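Local coordinates for DUF3256 domain-containing protein (Porphyromonas gingivalis W83, PDB 2P3P) that is of unknown function but binds magnesium and belongs to the DUF3256 family, at residues A[67-72]-A[159-164]. Sequence-based numbering, arbitrary orientation.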
loop_
_atom_site.group_PDB
_atom_site.type_symbol
_atom_site.label_atom_id
_atom_site.label_comp_id
_atom_site.label_asym_id
_atom_site.label_seq_id
_atom_site.Cartn_x
_atom_site.Cartn_y
_atom_site.Cartn_z
ATOM N N PHE A 67 6.180 -8.090 8.686
ATOM C CA PHE A 67 5.125 -7.211 8.155
ATOM C C PHE A 67 3.906 -7.219 9.101
ATOM O O PHE A 67 3.662 -8.209 9.823
ATOM C CB PHE A 67 4.697 -7.697 6.762
ATOM C CG PHE A 67 4.022 -9.061 6.777
ATOM C CD1 PHE A 67 2.644 -9.159 6.948
ATOM C CD2 PHE A 67 4.750 -10.223 6.596
ATOM C CE1 PHE A 67 2.022 -10.375 6.993
ATOM C CE2 PHE A 67 4.085 -11.493 6.648
ATOM C CZ PHE A 67 2.756 -11.539 6.836
ATOM N N ILE A 68 3.158 -6.121 9.093
ATOM C CA ILE A 68 1.890 -6.007 9.791
ATOM C C ILE A 68 0.839 -5.557 8.757
ATOM O O ILE A 68 1.059 -4.587 8.024
ATOM C CB ILE A 68 1.996 -4.978 10.944
ATOM C CG1 ILE A 68 2.933 -5.547 12.034
ATOM C CG2 ILE A 68 0.606 -4.563 11.445
ATOM C CD1 ILE A 68 3.342 -4.575 13.040
ATOM N N ARG A 69 -0.296 -6.260 8.728
ATOM C CA ARG A 69 -1.383 -5.936 7.810
ATOM C C ARG A 69 -2.620 -5.776 8.650
ATOM O O ARG A 69 -3.007 -6.704 9.394
ATOM C CB ARG A 69 -1.558 -7.025 6.740
ATOM C CG ARG A 69 -2.619 -6.670 5.651
ATOM C CD ARG A 69 -2.866 -7.819 4.668
ATOM N NE ARG A 69 -1.729 -8.311 3.888
ATOM C CZ ARG A 69 -1.248 -7.760 2.782
ATOM N NH1 ARG A 69 -1.689 -6.585 2.307
ATOM N NH2 ARG A 69 -0.238 -8.355 2.179
ATOM N N ILE A 70 -3.186 -4.585 8.579
ATOM C CA ILE A 70 -4.363 -4.208 9.324
ATOM C C ILE A 70 -5.558 -3.909 8.380
ATOM O O ILE A 70 -5.412 -3.198 7.377
ATOM C CB ILE A 70 -4.031 -2.970 10.153
ATOM C CG1 ILE A 70 -2.714 -3.182 10.924
ATOM C CG2 ILE A 70 -5.106 -2.683 11.110
ATOM C CD1 ILE A 70 -2.308 -1.993 11.736
ATOM N N GLN A 71 -6.728 -4.452 8.690
ATOM C CA GLN A 71 -7.933 -4.095 7.990
ATOM C C GLN A 71 -8.805 -3.276 8.920
ATOM O O GLN A 71 -9.029 -3.669 10.066
ATOM C CB GLN A 71 -8.726 -5.324 7.539
ATOM C CG GLN A 71 -7.873 -6.317 6.682
ATOM C CD GLN A 71 -7.354 -5.751 5.345
ATOM O OE1 GLN A 71 -6.320 -6.218 4.830
ATOM N NE2 GLN A 71 -8.042 -4.762 4.794
ATOM N N THR A 72 -9.279 -2.139 8.421
ATOM C CA THR A 72 -10.149 -1.248 9.186
ATOM C C THR A 72 -11.417 -0.972 8.416
ATOM O O THR A 72 -11.470 -1.125 7.179
ATOM C CB THR A 72 -9.502 0.130 9.429
ATOM O OG1 THR A 72 -9.490 0.905 8.210
ATOM C CG2 THR A 72 -8.114 -0.002 10.012
ATOM N N LEU A 159 2.679 -4.199 -1.495
ATOM C CA LEU A 159 4.083 -4.460 -1.097
ATOM C C LEU A 159 4.216 -5.938 -0.729
ATOM O O LEU A 159 3.365 -6.519 -0.011
ATOM C CB LEU A 159 4.412 -3.536 0.091
ATOM C CG LEU A 159 5.798 -3.609 0.674
ATOM C CD1 LEU A 159 6.854 -3.263 -0.366
ATOM C CD2 LEU A 159 5.820 -2.637 1.876
ATOM N N SER A 160 5.257 -6.589 -1.245
ATOM C CA SER A 160 5.543 -7.968 -0.861
ATOM C C SER A 160 5.745 -8.146 0.647
ATOM O O SER A 160 6.261 -7.263 1.366
ATOM C CB SER A 160 6.765 -8.524 -1.607
ATOM O OG SER A 160 7.038 -9.901 -1.235
ATOM N N GLU A 161 5.323 -9.304 1.133
ATOM C CA GLU A 161 5.554 -9.704 2.508
ATOM C C GLU A 161 6.974 -10.197 2.735
ATOM O O GLU A 161 7.432 -10.236 3.860
ATOM C CB GLU A 161 4.575 -10.809 2.923
ATOM C CG GLU A 161 3.133 -10.290 2.925
ATOM C CD GLU A 161 2.075 -11.353 2.787
ATOM O OE1 GLU A 161 2.245 -12.473 3.348
ATOM O OE2 GLU A 161 1.027 -11.038 2.156
ATOM N N GLU A 162 7.631 -10.645 1.676
ATOM C CA GLU A 162 8.847 -11.430 1.829
ATOM C C GLU A 162 10.075 -10.940 1.063
ATOM O O GLU A 162 11.160 -11.438 1.327
ATOM C CB GLU A 162 8.568 -12.878 1.442
ATOM C CG GLU A 162 7.101 -13.214 1.557
ATOM C CD GLU A 162 6.811 -14.647 1.296
ATOM O OE1 GLU A 162 7.757 -15.403 0.931
ATOM O OE2 GLU A 162 5.620 -15.013 1.453
ATOM N N SER A 163 9.892 -10.079 0.069
ATOM C CA SER A 163 11.020 -9.444 -0.606
ATOM C C SER A 163 10.796 -7.953 -0.624
ATOM O O SER A 163 9.680 -7.487 -0.347
ATOM C CB SER A 163 11.199 -9.950 -2.044
ATOM O OG SER A 163 10.989 -11.341 -2.145
ATOM N N ASP A 164 11.846 -7.206 -0.979
ATOM C CA ASP A 164 11.754 -5.746 -1.044
ATOM C C ASP A 164 11.291 -5.348 -2.475
ATOM O O ASP A 164 12.003 -4.735 -3.278
ATOM C CB ASP A 164 13.072 -5.062 -0.584
ATOM C CG ASP A 164 13.498 -5.436 0.852
ATOM O OD1 ASP A 164 12.649 -5.902 1.649
ATOM O OD2 ASP A 164 14.700 -5.217 1.207
HETATM O O HOH W 1 -1.130 -11.088 4.405
#
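One face of the Phe-67 ring carries the aliphatic part of Glu-161: CG sits 3.9 Å from the ring centroid and almost on the ring normal, a CH-pi contact, while CB lies over the same face. The carboxylate lies over the CZ rim of the ring, OE1 3.6 Å from CZ of Phe-67, with its plane turned obliquely to that of the ring. At the edge of the Arg-69 guanidinium, NH2 gives a hydrogen bond of 3.0 Å to OE2 of Glu-161, the closest approach in a salt bridge. This bond is bent, at 146°; it stays near the guanidinium plane but reaches OE2 on its anti side, tilted out of the carboxylate plane. A water at the same edge accepts from NE of Arg-69 at 2.9 Å and donates weakly to OE2, closing a small ring between the two charged groups. Phe-67 and Arg-69 stand on the same side of strand 67-72, inside the seven-stranded antiparallel sheet, and the glutamate reaches them from the hairpin connection between strands 155-159 and 165-170 of the smaller, four-stranded sheet. Because Arg-69 folds at chi3 after an extended start, its guanidinium turns to meet the carboxylate with their planes 69° apart. Its NH1 makes a second salt bridge, to Glu-77 on the adjoining strand, so the cation lies between two acids. Past Glu-161, the chain curls round the hydroxyl of Ser-160, whose OG accepts from the backbone N of both Glu-162 and Ser-163, forming an ST turn and an ST motif.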